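Local coordinates for protein enoyl-CoA hydratase/isomerase (Shewanella pealeana, PDB 4KPK) that belongs to the crotonase-like family and probably acts as an isomerase or hydratase on acyl-CoA thioesters, at residues G47-M52 with A232-S237; K94-G99 with G147-L152; H39-T44 with I72-H77. One frame throughout, in Å; residues are numbered along the deposited sequence.

How the interactions relate
Interactions 1 and 3 belong to one neighbourhood, the hairpin of strands 41-46 and 49-54 at one edge of the main sheet. Their centres lie about 17 Å apart, yet they touch: Gln51 N is 2.9 Å from Thr44 O, a probable hydrogen bond between the two strands. Interaction 1 joins the turn of that hairpin to helix 222-235, interaction 3 its outer strand to helix 65-80. Interaction 2 stands apart, its centre about 24 Å from that of interaction 1 and 16 Å from that of interaction 3, with nearest atoms about 7 Å away in both cases. By family resemblance it probably marks the active-site region, with the other two contacts as structural packing.

Interaction 1 (G47-M52 with A232-S237); sequences GGVAQM and ALLSNS
Leu234 holds CG beside its own backbone N (chi1 -68°) and continues in an extended chain, which carries its two methyls from the last turn of helix 222-235 to the hairpin turn at Gly47 and Gly48; Val49, with CG1 anti to the backbone N (chi1 179°), leaves CG2 to meet it. The branches divide the work. CD1 lies 3.7 Å from Gly47 O and 4.0 Å from Val49 CG2, where the two side chains cross at about a right angle. CD2 faces the next residue, 4.0 Å from Gly48 CA. Here the backbones are closest, with 7.0 Å between Gly48 CA and Leu234 CA. A beta carbon on Gly48 would fall 2.8 Å from Leu234 CD2 and, at a phi of 105°, would also collide with the carbonyl O of Gly47, so glycine suits this place twice over. The contact is small, 111 Å² in all, and made by van der Waals touch. Replacing Leu234 by alanine would probably open a gap between the helix end and the turn and leave Val49 CG2 without its apolar mate. Gly48 also bonds through its backbone to Gln85 and Ile86, and Leu234 packs on both, so the helix end rests on the hairpin turn and on the start of strand 86-91 together, while Leu233 reaches Leu199 of the second subunit.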
loop_
_atom_site.group_PDB
_atom_site.type_symbol
_atom_site.label_atom_id
_atom_site.label_comp_id
_atom_site.label_asym_id
_atom_site.label_seq_id
_atom_site.Cartn_x
_atom_site.Cartn_y
_atom_site.Cartn_z
ATOM N N GLY A 47 9.254 -34.315 7.402
ATOM C CA GLY A 47 10.500 -33.573 7.313
ATOM C C GLY A 47 10.400 -32.064 7.514
ATOM O O GLY A 47 11.125 -31.308 6.858
ATOM N N GLY A 48 9.510 -31.635 8.406
ATOM C CA GLY A 48 9.343 -30.226 8.743
ATOM C C GLY A 48 8.113 -29.584 8.145
ATOM O O GLY A 48 7.640 -28.560 8.630
ATOM N N VAL A 49 7.604 -30.214 7.096
ATOM C CA VAL A 49 6.677 -29.633 6.144
ATOM C C VAL A 49 5.347 -30.327 6.283
ATOM O O VAL A 49 5.228 -31.527 6.125
ATOM C CB VAL A 49 7.159 -29.876 4.677
ATOM C CG1 VAL A 49 6.165 -29.289 3.693
ATOM C CG2 VAL A 49 8.521 -29.261 4.469
ATOM N N ALA A 50 4.330 -29.562 6.602
ATOM C CA ALA A 50 3.018 -30.100 6.760
ATOM C C ALA A 50 2.269 -29.661 5.560
ATOM O O ALA A 50 2.525 -28.578 5.040
ATOM C CB ALA A 50 2.331 -29.530 8.020
ATOM N N GLN A 51 1.312 -30.467 5.135
ATOM C CA GLN A 51 0.531 -30.089 4.003
ATOM C C GLN A 51 -0.901 -30.253 4.310
ATOM O O GLN A 51 -1.278 -31.272 4.872
ATOM C CB GLN A 51 0.862 -30.976 2.770
ATOM C CG GLN A 51 2.342 -31.035 2.501
ATOM C CD GLN A 51 2.646 -31.688 1.154
ATOM O OE1 GLN A 51 1.831 -31.654 0.240
ATOM N NE2 GLN A 51 3.794 -32.299 1.047
HETATM N N MSE A 52 -1.684 -29.291 3.831
HETATM C CA MSE A 52 -3.141 -29.306 3.858
HETATM C C MSE A 52 -3.554 -29.238 2.413
HETATM O O MSE A 52 -3.192 -28.289 1.703
HETATM C CB MSE A 52 -3.736 -28.115 4.612
HETATM C CG MSE A 52 -5.268 -28.158 4.637
HETATM SE SE MSE A 52 -5.836 -26.596 5.731
HETATM C CE MSE A 52 -5.748 -26.627 7.651
ATOM N N ALA A 232 14.515 -22.332 2.147
ATOM C CA ALA A 232 14.943 -21.151 2.857
ATOM C C ALA A 232 14.252 -21.159 4.276
ATOM O O ALA A 232 14.891 -20.947 5.285
ATOM C CB ALA A 232 14.599 -19.929 2.075
ATOM N N LEU A 233 12.980 -21.514 4.311
ATOM C CA LEU A 233 12.157 -21.426 5.504
ATOM C C LEU A 233 12.541 -22.458 6.571
ATOM O O LEU A 233 12.648 -22.113 7.740
ATOM C CB LEU A 233 10.682 -21.528 5.128
ATOM C CG LEU A 233 10.089 -20.296 4.403
ATOM C CD1 LEU A 233 8.724 -20.666 3.883
ATOM C CD2 LEU A 233 9.931 -18.997 5.238
ATOM N N LEU A 234 12.859 -23.687 6.161
ATOM C CA LEU A 234 13.321 -24.697 7.108
ATOM C C LEU A 234 14.664 -24.345 7.719
ATOM O O LEU A 234 14.948 -24.800 8.819
ATOM C CB LEU A 234 13.403 -26.095 6.454
ATOM C CG LEU A 234 12.071 -26.768 6.052
ATOM C CD1 LEU A 234 12.279 -28.130 5.397
ATOM C CD2 LEU A 234 11.056 -26.913 7.198
ATOM N N SER A 235 15.486 -23.552 7.016
ATOM C CA SER A 235 16.765 -23.104 7.570
ATOM C C SER A 235 16.649 -22.072 8.672
ATOM O O SER A 235 17.576 -21.911 9.446
ATOM C CB SER A 235 17.640 -22.489 6.479
ATOM O OG SER A 235 17.596 -23.312 5.356
ATOM N N ASN A 236 15.559 -21.321 8.719
ATOM C CA ASN A 236 15.525 -20.113 9.579
ATOM C C ASN A 236 14.955 -20.377 10.951
ATOM O O ASN A 236 14.299 -21.372 11.188
ATOM C CB ASN A 236 14.722 -18.958 8.925
ATOM C CG ASN A 236 15.263 -18.545 7.549
ATOM O OD1 ASN A 236 16.438 -18.655 7.270
ATOM N ND2 ASN A 236 14.394 -18.043 6.702
ATOM N N SER A 237 15.133 -19.416 11.847
ATOM C CA SER A 237 14.631 -19.559 13.229
ATOM C C SER A 237 13.123 -19.659 13.334
ATOM O O SER A 237 12.414 -18.704 13.049
ATOM C CB SER A 237 15.090 -18.369 14.043
ATOM O OG SER A 237 14.490 -18.319 15.292
#

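Interaction 2 (K94-G99 with G147-L152); sequences KNFSAG and GGALGL
Gly99 and Gly147 bring the two backbones to within 4.1 Å, CA to CA, and from there the chains diverge, so that Ser97 CA and Ala149 CA are already 6.2 Å apart. Both glycines have positive phi, and a beta carbon on Gly147 would lie 2.9 Å from Gly99 CA, too close to be tolerated. Among the side chains, Ala149 is the meeting point. Its CB comes up to the edge of the Phe96 ring, in the ring plane, 3.7 Å from CD2 and 3.8 Å from CE2 of that ring, so the methyl touches the rim rather than a face. CG anti to the backbone N (chi1 -177°) carries the Phe96 ring to the helix, and the turn about CB-CG (chi2 88°) sets its plane. Ser97 CB adds a further touch, 3.8 Å from the same Ala149 CB. In the crotonase fold, the loop after the third strand and the N-terminal end of the helix that corresponds to 148-155 each supply a backbone N-H to the oxyanion hole that polarises the thioester carbonyl; the close pass of Gly99 and Gly147 is consistent with that site, although no substrate is bound to prove it. Ser97 probably helps to hold the loop in shape here. Its OG accepts a 2.9 Å bond from Gly99 N with an N-H...O angle of 150°, closing an ST turn, and donates to Asn61 O, so both roles of the hydroxyl are used. The backbone of Ser97 is hydrogen-bonded to Ala144 and Phe146, which tie the loop to the residues leading into the helix. Further back, the Phe96 ring packs on Thr139 and Val141 of strand 137-141.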
loop_
_atom_site.group_PDB
_atom_site.type_symbol
_atom_site.label_atom_id
_atom_site.label_comp_id
_atom_site.label_asym_id
_atom_site.label_seq_id
_atom_site.Cartn_x
_atom_site.Cartn_y
_atom_site.Cartn_z
ATOM N N LYS A 94 -7.692 -29.912 -11.326
ATOM C CA LYS A 94 -7.302 -28.813 -12.209
ATOM C C LYS A 94 -7.517 -27.407 -11.614
ATOM O O LYS A 94 -6.957 -26.449 -12.119
ATOM C CB LYS A 94 -8.110 -28.887 -13.513
ATOM C CG LYS A 94 -8.097 -30.250 -14.160
ATOM C CD LYS A 94 -6.806 -30.480 -14.907
ATOM C CE LYS A 94 -6.856 -29.762 -16.244
ATOM N NZ LYS A 94 -5.487 -29.534 -16.788
ATOM N N ASN A 95 -8.321 -27.303 -10.552
ATOM C CA ASN A 95 -8.755 -26.047 -10.004
ATOM C C ASN A 95 -8.598 -26.017 -8.477
ATOM O O ASN A 95 -8.980 -26.923 -7.767
ATOM C CB ASN A 95 -10.228 -25.788 -10.390
ATOM C CG ASN A 95 -10.435 -25.595 -11.901
ATOM O OD1 ASN A 95 -11.137 -26.381 -12.527
ATOM N ND2 ASN A 95 -9.796 -24.587 -12.492
ATOM N N PHE A 96 -8.103 -24.905 -7.984
ATOM C CA PHE A 96 -7.820 -24.752 -6.578
ATOM C C PHE A 96 -9.162 -24.723 -5.730
ATOM O O PHE A 96 -9.344 -25.564 -4.893
ATOM C CB PHE A 96 -6.932 -23.501 -6.379
ATOM C CG PHE A 96 -6.525 -23.289 -4.941
ATOM C CD1 PHE A 96 -5.375 -23.891 -4.442
ATOM C CD2 PHE A 96 -7.326 -22.499 -4.088
ATOM C CE1 PHE A 96 -4.990 -23.723 -3.123
ATOM C CE2 PHE A 96 -6.960 -22.326 -2.749
ATOM C CZ PHE A 96 -5.775 -22.919 -2.264
ATOM N N SER A 97 -10.089 -23.809 -6.021
ATOM C CA SER A 97 -11.492 -23.909 -5.568
ATOM C C SER A 97 -12.301 -23.131 -6.573
ATOM O O SER A 97 -11.940 -21.996 -6.902
ATOM C CB SER A 97 -11.702 -23.292 -4.142
ATOM O OG SER A 97 -13.104 -23.292 -3.758
ATOM N N ALA A 98 -13.368 -23.708 -7.109
ATOM C CA ALA A 98 -14.337 -22.909 -7.855
ATOM C C ALA A 98 -15.173 -22.023 -6.889
ATOM O O ALA A 98 -16.110 -21.396 -7.325
ATOM C CB ALA A 98 -15.271 -23.781 -8.692
ATOM N N GLY A 99 -14.809 -21.938 -5.609
ATOM C CA GLY A 99 -15.459 -20.989 -4.720
ATOM C C GLY A 99 -16.576 -21.749 -4.061
ATOM O O GLY A 99 -16.393 -22.896 -3.654
ATOM N N GLY A 147 -13.944 -17.221 -4.803
ATOM C CA GLY A 147 -14.642 -17.195 -3.488
ATOM C C GLY A 147 -13.657 -17.109 -2.314
ATOM O O GLY A 147 -12.669 -16.375 -2.390
ATOM N N GLY A 148 -13.906 -17.872 -1.240
ATOM C CA GLY A 148 -13.075 -17.813 -0.016
ATOM C C GLY A 148 -11.607 -18.189 -0.234
ATOM O O GLY A 148 -10.744 -17.906 0.640
ATOM N N ALA A 149 -11.327 -18.839 -1.391
ATOM C CA ALA A 149 -9.970 -19.270 -1.765
ATOM C C ALA A 149 -9.042 -18.106 -1.911
ATOM O O ALA A 149 -7.920 -18.139 -1.458
ATOM C CB ALA A 149 -9.991 -20.072 -3.068
ATOM N N LEU A 150 -9.525 -17.042 -2.521
ATOM C CA LEU A 150 -8.757 -15.841 -2.570
ATOM C C LEU A 150 -8.377 -15.354 -1.176
ATOM O O LEU A 150 -7.248 -14.874 -1.003
ATOM C CB LEU A 150 -9.519 -14.792 -3.311
ATOM C CG LEU A 150 -8.742 -13.519 -3.633
ATOM C CD1 LEU A 150 -7.468 -13.788 -4.406
ATOM C CD2 LEU A 150 -9.680 -12.629 -4.428
ATOM N N GLY A 151 -9.263 -15.511 -0.181
ATOM C CA GLY A 151 -8.925 -15.111 1.201
ATOM C C GLY A 151 -7.799 -15.947 1.757
ATOM O O GLY A 151 -6.793 -15.468 2.259
ATOM N N LEU A 152 -7.920 -17.235 1.644
ATOM C CA LEU A 152 -6.797 -18.057 2.010
ATOM C C LEU A 152 -5.509 -17.632 1.374
ATOM O O LEU A 152 -4.476 -17.623 2.027
ATOM C CB LEU A 152 -7.036 -19.524 1.622
ATOM C CG LEU A 152 -8.299 -20.167 2.261
ATOM C CD1 LEU A 152 -8.386 -21.567 1.721
ATOM C CD2 LEU A 152 -8.328 -20.162 3.786
#

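Interaction 3 (H39-T44 with I72-H77); sequences HYLSCT and IQVLEH. With EDO (1,2-ethanediol), chain B.
Helix 65-80 packs here on the edge strand 41-46 of the main mixed sheet, part of the alpha/beta core of the crotonase fold, and Leu41, Cys43 and Val74 make the contact. These three are buried, and the segments cover 151 Å² between them. Leu41 and Cys43, alternate residues of the strand, both direct their CB atoms at the helix, while Val74 makes the close contacts from the helix, its CA 7.4 Å from Cys43 CA. Val74 meets each with a different methyl. CG1, anti to the backbone N (chi1 172°), lies 4.3 Å from Cys43 CB. CG2, beside the backbone N, comes to 3.8 Å from Leu41 CD1, the two side chains crossing obliquely. The forked valine therefore spans two strand residues, and the contact is purely apolar. Cys43 SG is the more distant part of its side chain, 4.6 Å from Val74 CG2, so CB does the touching. On the far face of the strand, Ser42 points away from the helix, and a 1,2-ethanediol, probably from the crystallisation liquor, sits beside it and Leu41 O; the modelled approach to that carbonyl is too short to trust. Val74 and Leu75 also pack on selenomethionine Met52 of strand 49-54, so helix 65-80 bridges both strands of the hairpin. Leu34 of helix 30-37 packs on both Cys43 and His77, while Ile72 and Leu75 turn to Leu126 and Met129 of helix 113-132, which covers another face of helix 65-80.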
loop_
_atom_site.group_PDB
_atom_site.type_symbol
_atom_site.label_atom_id
_atom_site.label_comp_id
_atom_site.label_asym_id
_atom_site.label_seq_id
_atom_site.Cartn_x
_atom_site.Cartn_y
_atom_site.Cartn_z
ATOM N N HIS A 39 -13.160 -35.563 5.215
ATOM C CA HIS A 39 -13.955 -35.904 4.039
ATOM C C HIS A 39 -13.394 -35.219 2.799
ATOM O O HIS A 39 -13.385 -35.813 1.739
ATOM C CB HIS A 39 -15.434 -35.459 4.220
ATOM C CG HIS A 39 -16.108 -36.007 5.458
ATOM N ND1 HIS A 39 -16.619 -37.288 5.523
ATOM C CD2 HIS A 39 -16.349 -35.448 6.677
ATOM C CE1 HIS A 39 -17.144 -37.493 6.724
ATOM N NE2 HIS A 39 -16.983 -36.398 7.447
ATOM N N TYR A 40 -12.986 -33.957 2.965
ATOM C CA TYR A 40 -12.655 -33.037 1.908
ATOM C C TYR A 40 -11.212 -32.647 1.801
ATOM O O TYR A 40 -10.768 -32.097 0.748
ATOM C CB TYR A 40 -13.424 -31.752 2.087
ATOM C CG TYR A 40 -14.914 -31.844 1.944
ATOM C CD1 TYR A 40 -15.563 -32.970 1.420
ATOM C CD2 TYR A 40 -15.677 -30.766 2.263
ATOM C CE1 TYR A 40 -16.944 -32.996 1.273
ATOM C CE2 TYR A 40 -17.032 -30.787 2.100
ATOM C CZ TYR A 40 -17.659 -31.884 1.617
ATOM O OH TYR A 40 -19.020 -31.801 1.495
ATOM N N LEU A 41 -10.456 -32.948 2.842
ATOM C CA LEU A 41 -9.037 -32.604 2.876
ATOM C C LEU A 41 -8.185 -33.865 3.020
ATOM O O LEU A 41 -8.663 -34.869 3.530
ATOM C CB LEU A 41 -8.753 -31.689 4.077
ATOM C CG LEU A 41 -9.480 -30.352 4.127
ATOM C CD1 LEU A 41 -9.243 -29.612 5.460
ATOM C CD2 LEU A 41 -9.027 -29.523 2.938
ATOM N N SER A 42 -6.916 -33.762 2.589
ATOM C CA SER A 42 -5.823 -34.625 3.042
ATOM C C SER A 42 -4.892 -33.819 3.871
ATOM O O SER A 42 -4.787 -32.582 3.721
ATOM C CB SER A 42 -4.921 -35.140 1.880
ATOM O OG SER A 42 -5.652 -35.867 0.936
ATOM N N CYS A 43 -4.102 -34.516 4.667
ATOM C CA CYS A 43 -3.069 -33.836 5.383
ATOM C C CYS A 43 -1.956 -34.790 5.633
ATOM O O CYS A 43 -2.200 -35.960 5.911
ATOM C CB CYS A 43 -3.636 -33.209 6.685
ATOM S SG CYS A 43 -4.458 -34.340 7.795
ATOM N N THR A 44 -0.720 -34.311 5.472
ATOM C CA THR A 44 0.478 -35.133 5.660
ATOM C C THR A 44 1.550 -34.332 6.339
ATOM O O THR A 44 1.526 -33.089 6.331
ATOM C CB THR A 44 1.044 -35.675 4.293
ATOM O OG1 THR A 44 1.409 -34.569 3.461
ATOM C CG2 THR A 44 0.014 -36.471 3.618
ATOM N N ILE A 72 -10.246 -25.536 9.534
ATOM C CA ILE A 72 -9.988 -25.164 10.955
ATOM C C ILE A 72 -9.306 -26.277 11.744
ATOM O O ILE A 72 -8.291 -26.054 12.393
ATOM C CB ILE A 72 -11.287 -24.674 11.651
ATOM C CG1 ILE A 72 -11.798 -23.401 10.938
ATOM C CG2 ILE A 72 -11.098 -24.428 13.168
ATOM C CD1 ILE A 72 -13.207 -22.994 11.281
ATOM N N GLN A 73 -9.836 -27.492 11.668
ATOM C CA GLN A 73 -9.259 -28.609 12.371
ATOM C C GLN A 73 -7.800 -28.907 11.973
ATOM O O GLN A 73 -6.972 -29.189 12.843
ATOM C CB GLN A 73 -10.075 -29.876 12.102
ATOM C CG GLN A 73 -11.410 -29.957 12.806
ATOM C CD GLN A 73 -12.158 -31.209 12.414
ATOM O OE1 GLN A 73 -11.638 -32.326 12.551
ATOM N NE2 GLN A 73 -13.373 -31.040 11.888
ATOM N N VAL A 74 -7.499 -28.889 10.660
ATOM C CA VAL A 74 -6.152 -29.148 10.220
ATOM C C VAL A 74 -5.164 -28.051 10.686
ATOM O O VAL A 74 -4.004 -28.323 11.092
ATOM C CB VAL A 74 -6.107 -29.289 8.705
ATOM C CG1 VAL A 74 -4.658 -29.376 8.218
ATOM C CG2 VAL A 74 -6.888 -30.514 8.245
ATOM N N LEU A 75 -5.623 -26.807 10.639
ATOM C CA LEU A 75 -4.846 -25.705 11.165
ATOM C C LEU A 75 -4.585 -25.881 12.650
ATOM O O LEU A 75 -3.439 -25.733 13.070
ATOM C CB LEU A 75 -5.527 -24.343 10.948
ATOM C CG LEU A 75 -5.618 -23.790 9.527
ATOM C CD1 LEU A 75 -6.171 -22.370 9.567
ATOM C CD2 LEU A 75 -4.256 -23.839 8.846
ATOM N N GLU A 76 -5.620 -26.187 13.441
ATOM C CA GLU A 76 -5.394 -26.345 14.894
ATOM C C GLU A 76 -4.465 -27.540 15.096
ATOM O O GLU A 76 -3.532 -27.463 15.870
ATOM C CB GLU A 76 -6.684 -26.470 15.687
ATOM C CG GLU A 76 -6.522 -27.200 17.023
ATOM C CD GLU A 76 -5.625 -26.524 18.098
ATOM O OE1 GLU A 76 -4.547 -25.917 17.802
ATOM O OE2 GLU A 76 -5.992 -26.652 19.301
ATOM N N HIS A 77 -4.649 -28.614 14.326
ATOM C CA HIS A 77 -3.730 -29.739 14.414
ATOM C C HIS A 77 -2.248 -29.362 14.217
ATOM O O HIS A 77 -1.394 -29.708 15.034
ATOM C CB HIS A 77 -4.140 -30.790 13.425
ATOM C CG HIS A 77 -3.226 -31.952 13.377
ATOM N ND1 HIS A 77 -3.160 -32.876 14.394
ATOM C CD2 HIS A 77 -2.350 -32.360 12.425
ATOM C CE1 HIS A 77 -2.272 -33.802 14.080
ATOM N NE2 HIS A 77 -1.753 -33.498 12.903
HETATM C C1 EDO B . -9.232 -37.540 2.643
HETATM O O1 EDO B . -9.354 -37.023 3.968
HETATM C C2 EDO B . -7.741 -37.451 2.362
HETATM O O2 EDO B . -7.271 -38.617 1.711
#